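Local coordinates for protein carboxylesterase (Uncultured bacterium, PDB 5GMX) that hydrolyses carboxylic esters as a family VIII carboxylesterase of beta-lactamase-like fold and also acts on oxyimino cephalosporins, at residues A[32-37]-A[359-364]; A[22-27]-A[376-381]. All blocks are in the same frame, centred on the assembly; numbering follows the deposited sequence.

Interaction 1 (A[32-37]-A[359-364])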
ATOM      1  N   VAL A  32     -16.581  11.720  -5.514  1.00 22.99           N
ATOM      2  CA  VAL A  32     -16.518  13.144  -5.242  1.00 24.69           C
ATOM      3  C   VAL A  32     -15.280  13.676  -5.953  1.00 23.49           C
ATOM      4  O   VAL A  32     -15.388  14.468  -6.892  1.00 24.54           O
ATOM      5  CB  VAL A  32     -16.472  13.455  -3.753  1.00 23.36           C
ATOM      6  CG1 VAL A  32     -16.265  14.948  -3.544  1.00 24.85           C
ATOM      7  CG2 VAL A  32     -17.762  13.000  -3.103  1.00 22.81           C
ATOM      8  N   GLY A  33     -14.113  13.201  -5.528  1.00 21.01           N
ATOM      9  CA  GLY A  33     -12.866  13.494  -6.213  1.00 18.34           C
ATOM     10  C   GLY A  33     -12.049  12.230  -6.413  1.00 17.77           C
ATOM     11  O   GLY A  33     -12.112  11.312  -5.595  1.00 16.89           O
ATOM     12  N   ALA A  34     -11.272  12.177  -7.491  1.00 14.41           N
ATOM     13  CA  ALA A  34     -10.501  10.975  -7.773  1.00 12.04           C
ATOM     14  C   ALA A  34      -9.337  11.226  -8.712  1.00 15.51           C
ATOM     15  O   ALA A  34      -9.343  12.159  -9.523  1.00 11.18           O
ATOM     16  CB  ALA A  34     -11.407   9.889  -8.344  1.00 14.04           C
ATOM     17  N   SER A  35      -8.344  10.355  -8.603  1.00 14.90           N
ATOM     18  CA  SER A  35      -7.188  10.372  -9.475  1.00 14.52           C
ATOM     19  C   SER A  35      -6.859   8.946  -9.905  1.00 16.22           C
ATOM     20  O   SER A  35      -7.056   7.981  -9.147  1.00 15.78           O
ATOM     21  CB  SER A  35      -5.992  10.999  -8.776  1.00 11.23           C
ATOM     22  OG  SER A  35      -5.594  10.206  -7.671  1.00 19.32           O
ATOM     23  N   PHE A  36      -6.357   8.831 -11.129  1.00 17.53           N
ATOM     24  CA  PHE A  36      -6.072   7.548 -11.744  1.00 15.77           C
ATOM     25  C   PHE A  36      -4.798   7.615 -12.586  1.00 14.22           C
ATOM     26  O   PHE A  36      -4.570   8.577 -13.327  1.00 16.87           O
ATOM     27  CB  PHE A  36      -7.254   7.098 -12.612  1.00 16.79           C
ATOM     28  CG  PHE A  36      -6.993   5.828 -13.370  1.00 17.02           C
ATOM     29  CD1 PHE A  36      -6.527   5.868 -14.677  1.00 19.55           C
ATOM     30  CD2 PHE A  36      -7.170   4.597 -12.765  1.00 17.90           C
ATOM     31  CE1 PHE A  36      -6.253   4.700 -15.366  1.00 17.22           C
ATOM     32  CE2 PHE A  36      -6.910   3.422 -13.455  1.00 20.41           C
ATOM     33  CZ  PHE A  36      -6.461   3.473 -14.755  1.00 16.77           C
ATOM     34  N   GLY A  37      -3.984   6.574 -12.501  1.00 14.74           N
ATOM     35  CA  GLY A  37      -2.802   6.470 -13.335  1.00 13.09           C
ATOM     36  C   GLY A  37      -2.683   5.092 -13.962  1.00 13.90           C
ATOM     37  O   GLY A  37      -3.140   4.085 -13.402  1.00 10.63           O
HETATM   38  N   MSE A 359      -0.905   0.043 -12.432  1.00 10.88           N
HETATM   39  CA  MSE A 359      -2.110   0.851 -12.326  1.00 13.52           C
HETATM   40  C   MSE A 359      -2.292   1.404 -10.925  1.00 10.44           C
HETATM   41  O   MSE A 359      -2.034   0.702  -9.934  1.00 12.60           O
HETATM   42  CB  MSE A 359      -3.344   0.034 -12.726  1.00 11.59           C
HETATM   43  CG  MSE A 359      -4.632   0.853 -12.705  1.00 21.06           C
HETATM   44 SE   MSE A 359      -6.262  -0.157 -13.179  1.00 46.36          SE
HETATM   45  CE  MSE A 359      -5.619  -1.005 -14.817  1.00 20.98           C
ATOM     46  N   GLY A 360      -2.749   2.653 -10.845  1.00  9.79           N
ATOM     47  CA  GLY A 360      -2.976   3.291  -9.560  1.00  9.95           C
ATOM     48  C   GLY A 360      -4.281   4.065  -9.489  1.00 14.43           C
ATOM     49  O   GLY A 360      -4.678   4.713 -10.453  1.00 10.51           O
ATOM     50  N   TYR A 361      -4.951   4.009  -8.341  1.00 10.39           N
ATOM     51  CA  TYR A 361      -6.226   4.702  -8.198  1.00 12.94           C
ATOM     52  C   TYR A 361      -6.450   5.163  -6.758  1.00 15.04           C
ATOM     53  O   TYR A 361      -6.316   4.373  -5.802  1.00 14.23           O
ATOM     54  CB  TYR A 361      -7.359   3.798  -8.696  1.00 14.30           C
ATOM     55  CG  TYR A 361      -8.757   4.312  -8.440  1.00 21.24           C
ATOM     56  CD1 TYR A 361      -9.175   5.550  -8.925  1.00 19.48           C
ATOM     57  CD2 TYR A 361      -9.679   3.528  -7.764  1.00 26.53           C
ATOM     58  CE1 TYR A 361     -10.467   6.015  -8.686  1.00 21.02           C
ATOM     59  CE2 TYR A 361     -10.970   3.963  -7.546  1.00 29.27           C
ATOM     60  CZ  TYR A 361     -11.353   5.212  -7.986  1.00 30.95           C
ATOM     61  OH  TYR A 361     -12.636   5.618  -7.732  1.00 31.95           O
ATOM     62  N   ALA A 362      -6.738   6.456  -6.598  1.00 14.68           N
ATOM     63  CA  ALA A 362      -6.924   7.025  -5.258  1.00 16.34           C
ATOM     64  C   ALA A 362      -8.025   8.079  -5.261  1.00 18.09           C
ATOM     65  O   ALA A 362      -8.055   8.944  -6.133  1.00 15.80           O
ATOM     66  CB  ALA A 362      -5.619   7.621  -4.738  1.00 12.54           C
HETATM   67  N   MSE A 363      -8.910   8.026  -4.271  1.00 14.33           N
HETATM   68  CA  MSE A 363     -10.091   8.881  -4.257  1.00 17.91           C
HETATM   69  C   MSE A 363     -10.489   9.235  -2.828  1.00 19.77           C
HETATM   70  O   MSE A 363     -10.024   8.603  -1.885  1.00 18.69           O
HETATM   71  CB  MSE A 363     -11.245   8.187  -4.979  1.00 14.41           C
HETATM   72  CG  MSE A 363     -11.998   7.169  -4.133  1.00 26.44           C
HETATM   73 SE   MSE A 363     -10.953   5.662  -3.392  1.00 36.38          SE
HETATM   74  CE  MSE A 363      -9.951   5.208  -4.938  1.00 32.84           C
ATOM     75  N   ASN A 364     -11.342  10.246  -2.663  1.00 18.03           N
ATOM     76  CA  ASN A 364     -11.692  10.685  -1.318  1.00 21.74           C
ATOM     77  C   ASN A 364     -13.077  10.235  -0.831  1.00 23.53           C
ATOM     78  O   ASN A 364     -13.399  10.407   0.347  1.00 26.33           O
ATOM     79  CB  ASN A 364     -11.564  12.211  -1.215  1.00 22.62           C
ATOM     80  CG  ASN A 364     -12.542  12.958  -2.110  1.00 20.67           C
ATOM     81  OD1 ASN A 364     -13.137  12.390  -3.024  1.00 18.48           O
ATOM     82  ND2 ASN A 364     -12.684  14.252  -1.861  1.00 17.76           N
TER
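With CG anti to the backbone N in both Phe36 (chi1 175°) and Met359 (chi1 -177°), the Phe36 ring and the selenomethionine chain of Met359, already on the same face of the sheet, lean together, and SE lies in the ring plane at its edge, 3.6 Å from Phe36 CE2: a Met-aromatic contact. Tyr361, also anti, sets its CD1 3.2 Å from Ser35 O and leads its ring past the methyl of Ala34. At Asn364, CG takes the crowded position between N and the carbonyl carbon (chi1 64°), and a lone pair of OD1 receives Gly33 N at 2.8 Å; Asn364 N returns a longer bond to Gly33 O, prolonging the antiparallel pairing beyond the strand end. Inside it, Ser35 pairs with Ala362 and Gly37 with Gly360, each through two backbone bonds. Ala362 O is gripped twice, by Ser35 N at 2.9 Å nearly along the C=O axis and by Ser35 OG on a lone pair at 3.2 Å, while Ser35 OG also bonds Gly272 N. In these two interior strands of the beta-lactamase-type sheet, inward-facing backbone groups thus satisfy each other, while alternate residues bond to flanking strands 43-51 and 348-352.

Interaction 2 (A[22-27]-A[376-381])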
ATOM      1  N   PHE A  22     -13.312   6.164 -16.417  1.00 22.05           N
ATOM      2  CA  PHE A  22     -13.030   7.062 -15.306  1.00 22.63           C
ATOM      3  C   PHE A  22     -14.182   8.068 -15.194  1.00 28.63           C
ATOM      4  O   PHE A  22     -14.810   8.203 -14.129  1.00 24.64           O
ATOM      5  CB  PHE A  22     -11.676   7.756 -15.506  1.00 20.88           C
ATOM      6  CG  PHE A  22     -11.201   8.542 -14.308  1.00 21.45           C
ATOM      7  CD1 PHE A  22     -10.895   7.899 -13.121  1.00 21.95           C
ATOM      8  CD2 PHE A  22     -11.023   9.911 -14.384  1.00 19.70           C
ATOM      9  CE1 PHE A  22     -10.451   8.613 -12.020  1.00 22.76           C
ATOM     10  CE2 PHE A  22     -10.583  10.631 -13.282  1.00 23.21           C
ATOM     11  CZ  PHE A  22     -10.294   9.983 -12.103  1.00 16.15           C
ATOM     12  N   ALA A  23     -14.516   8.695 -16.325  1.00 24.90           N
ATOM     13  CA  ALA A  23     -15.547   9.731 -16.346  1.00 27.00           C
ATOM     14  C   ALA A  23     -16.872   9.129 -15.924  1.00 28.12           C
ATOM     15  O   ALA A  23     -17.656   9.767 -15.215  1.00 31.63           O
ATOM     16  CB  ALA A  23     -15.662  10.361 -17.736  1.00 29.52           C
ATOM     17  N   ALA A  24     -17.098   7.884 -16.342  1.00 28.99           N
ATOM     18  CA  ALA A  24     -18.366   7.224 -16.080  1.00 32.01           C
ATOM     19  C   ALA A  24     -18.605   7.124 -14.579  1.00 34.39           C
ATOM     20  O   ALA A  24     -19.733   7.320 -14.121  1.00 37.44           O
ATOM     21  CB  ALA A  24     -18.402   5.848 -16.724  1.00 33.79           C
ATOM     22  N   ASN A  25     -17.542   6.881 -13.806  1.00 29.99           N
ATOM     23  CA  ASN A  25     -17.722   6.700 -12.366  1.00 28.91           C
ATOM     24  C   ASN A  25     -18.234   7.975 -11.704  1.00 33.36           C
ATOM     25  O   ASN A  25     -18.855   7.924 -10.643  1.00 35.86           O
ATOM     26  CB  ASN A  25     -16.425   6.250 -11.700  1.00 27.65           C
ATOM     27  CG  ASN A  25     -16.129   4.791 -11.936  1.00 28.84           C
ATOM     28  OD1 ASN A  25     -17.039   3.979 -12.064  1.00 37.05           O
ATOM     29  ND2 ASN A  25     -14.850   4.450 -12.017  1.00 25.61           N
ATOM     30  N   PHE A  26     -17.979   9.116 -12.338  1.00 34.00           N
ATOM     31  CA  PHE A  26     -18.475  10.391 -11.832  1.00 31.43           C
ATOM     32  C   PHE A  26     -19.947  10.577 -12.189  1.00 40.45           C
ATOM     33  O   PHE A  26     -20.732  11.085 -11.385  1.00 40.57           O
ATOM     34  CB  PHE A  26     -17.658  11.547 -12.394  1.00 30.89           C
ATOM     35  CG  PHE A  26     -16.287  11.678 -11.794  1.00 32.10           C
ATOM     36  CD1 PHE A  26     -16.072  12.489 -10.690  1.00 22.91           C
ATOM     37  CD2 PHE A  26     -15.207  11.005 -12.350  1.00 27.27           C
ATOM     38  CE1 PHE A  26     -14.802  12.619 -10.150  1.00 28.40           C
ATOM     39  CE2 PHE A  26     -13.941  11.129 -11.814  1.00 25.76           C
ATOM     40  CZ  PHE A  26     -13.734  11.938 -10.716  1.00 22.33           C
ATOM     41  N   LYS A  27     -20.313  10.163 -13.401  1.00 40.95           N
ATOM     42  CA  LYS A  27     -21.657  10.414 -13.910  1.00 45.47           C
ATOM     43  C   LYS A  27     -22.694   9.674 -13.084  1.00 42.71           C
ATOM     44  O   LYS A  27     -23.822  10.135 -12.937  1.00 50.91           O
ATOM     45  CB  LYS A  27     -21.760  10.012 -15.384  1.00 42.19           C
ATOM     46  CG  LYS A  27     -21.146  11.022 -16.325  1.00 42.37           C
ATOM     47  CD  LYS A  27     -20.808  10.401 -17.674  1.00 53.05           C
ATOM     48  CE  LYS A  27     -19.917  11.335 -18.486  1.00 53.80           C
ATOM     49  NZ  LYS A  27     -19.599  10.797 -19.839  1.00 67.43           N
ATOM     50  N   GLY A 376     -13.060   0.463  -9.450  1.00 27.81           N
ATOM     51  CA  GLY A 376     -11.828  -0.194  -9.841  1.00 24.10           C
ATOM     52  C   GLY A 376     -12.044  -1.298 -10.851  1.00 23.04           C
ATOM     53  O   GLY A 376     -11.269  -1.432 -11.792  1.00 25.25           O
ATOM     54  N   VAL A 377     -13.092  -2.093 -10.653  1.00 25.20           N
ATOM     55  CA  VAL A 377     -13.425  -3.163 -11.587  1.00 23.47           C
ATOM     56  C   VAL A 377     -13.635  -2.605 -12.991  1.00 25.37           C
ATOM     57  O   VAL A 377     -13.111  -3.142 -13.972  1.00 21.80           O
ATOM     58  CB  VAL A 377     -14.684  -3.925 -11.150  1.00 27.57           C
ATOM     59  CG1 VAL A 377     -15.072  -4.950 -12.199  1.00 21.61           C
ATOM     60  CG2 VAL A 377     -14.458  -4.588  -9.791  1.00 24.24           C
ATOM     61  N   ARG A 378     -14.379  -1.502 -13.063  1.00 26.40           N
ATOM     62  CA  ARG A 378     -14.667  -0.830 -14.324  1.00 30.34           C
ATOM     63  C   ARG A 378     -13.397  -0.335 -15.000  1.00 25.36           C
ATOM     64  O   ARG A 378     -13.200  -0.522 -16.218  1.00 24.32           O
ATOM     65  CB  ARG A 378     -15.621   0.345 -14.090  1.00 29.84           C
ATOM     66  CG  ARG A 378     -16.170   0.967 -15.356  1.00 40.57           C
ATOM     67  CD  ARG A 378     -17.196   2.049 -15.028  1.00 48.12           C
ATOM     68  NE  ARG A 378     -18.234   2.150 -16.053  1.00 61.75           N
ATOM     69  CZ  ARG A 378     -19.425   2.712 -15.855  1.00 66.42           C
ATOM     70  NH1 ARG A 378     -19.729   3.221 -14.667  1.00 64.08           N
ATOM     71  NH2 ARG A 378     -20.314   2.764 -16.841  1.00 63.41           N
ATOM     72  N   LEU A 379     -12.547   0.324 -14.214  1.00 20.72           N
ATOM     73  CA  LEU A 379     -11.293   0.848 -14.754  1.00 20.72           C
ATOM     74  C   LEU A 379     -10.377  -0.254 -15.273  1.00 22.63           C
ATOM     75  O   LEU A 379      -9.725  -0.091 -16.319  1.00 20.64           O
ATOM     76  CB  LEU A 379     -10.571   1.668 -13.692  1.00 24.30           C
ATOM     77  CG  LEU A 379     -11.280   2.971 -13.341  1.00 19.14           C
ATOM     78  CD1 LEU A 379     -10.725   3.528 -12.040  1.00 21.38           C
ATOM     79  CD2 LEU A 379     -11.117   3.975 -14.473  1.00 19.40           C
ATOM     80  N   ILE A 380     -10.298  -1.349 -14.516  1.00 24.13           N
ATOM     81  CA  ILE A 380      -9.477  -2.502 -14.880  1.00 21.32           C
ATOM     82  C   ILE A 380      -9.978  -3.157 -16.169  1.00 26.36           C
ATOM     83  O   ILE A 380      -9.186  -3.476 -17.078  1.00 23.47           O
ATOM     84  CB  ILE A 380      -9.445  -3.561 -13.746  1.00 23.42           C
ATOM     85  CG1 ILE A 380      -8.634  -3.051 -12.551  1.00 21.69           C
ATOM     86  CG2 ILE A 380      -8.829  -4.852 -14.234  1.00 20.16           C
ATOM     87  CD1 ILE A 380      -8.806  -3.884 -11.286  1.00 17.87           C
ATOM     88  N   GLU A 381     -11.291  -3.348 -16.263  1.00 22.95           N
ATOM     89  CA  GLU A 381     -11.838  -3.953 -17.471  1.00 31.36           C
ATOM     90  C   GLU A 381     -11.545  -3.069 -18.691  1.00 25.50           C
ATOM     91  O   GLU A 381     -11.090  -3.558 -19.747  1.00 28.51           O
ATOM     92  CB  GLU A 381     -13.345  -4.197 -17.335  1.00 31.19           C
ATOM     93  CG  GLU A 381     -13.858  -5.249 -18.323  1.00 46.61           C
ATOM     94  CD  GLU A 381     -15.348  -5.143 -18.613  1.00 65.65           C
ATOM     95  OE1 GLU A 381     -16.135  -5.002 -17.652  1.00 78.01           O
ATOM     96  OE2 GLU A 381     -15.732  -5.218 -19.806  1.00 65.97           O
TER
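Helices 22-27 and 376-381 run roughly antiparallel, their short axes 9.7 Å apart at closest approach and inclined at 154°, with Phe22 and Leu379 bringing the two backbones nearest. No hydrogen bond passes between the segments; packing alone makes the contact, and it grades from apolar to polar toward the solvent. On the inner side, CD2 of Leu379 reaches the backbone of Phe22, 3.7 Å from Phe22 N, and also meets CB and the edge of the ring. The two side chains lie alongside one another and point the same way, Phe22 with CG anti to N (chi1 -171°) and Leu379 with CG anti to its carbonyl carbon. Asn25 occupies the middle. Its amide reaches between the helices, ND2 passing 4.1 Å from Leu379 CG and making a weak hydrogen bond to Arg375 O, while OD1 lies 3.5 Å from Arg378 CD and near the plane of the guanidinium, at its edge. Asn25 and Arg378 run antiparallel alongside one another, their flat groups turned 65° apart. On the outer side, the extended first part of Arg378 carries its guanidinium across to helix 22-27, where the methyl of Ala24 sits over the centre of one face, with CB 3.4 Å from CZ. NH1 then forms a salt bridge to Asp28, so the charge is anchored just past the end of the helix that the flat face rests on. As in other beta-lactamase-type folds, the N- and C-terminal helices pack side by side on the sheet: Phe22 reaches Ala34 and Phe36 of strand 33-40, while Leu379 spans both strands, touching Phe36 of 33-40 and Tyr361 of 357-363, and meets Ala21 of helix 16-27.

Interactions 1 and 2 are two layers of one packing unit, an antiparallel strand pair and the helix pair lying on it. Each helix is the chain neighbour of one strand, 16-27 leading into 33-40 and 357-363 leading into 374-385, so interaction 1 is nested within the loop that interaction 2 closes. Their centres are 10 Å apart, and they meet directly where Phe36 CB packs 3.6 Å from Phe22 CE1 and Phe36 CD2 packs 3.8 Å from Leu379 CD1. Depth separates their chemistry: the fully buried strands rely on regular backbone hydrogen bonding, whereas the helices are joined by side-chain packing that ends in an exposed arginine.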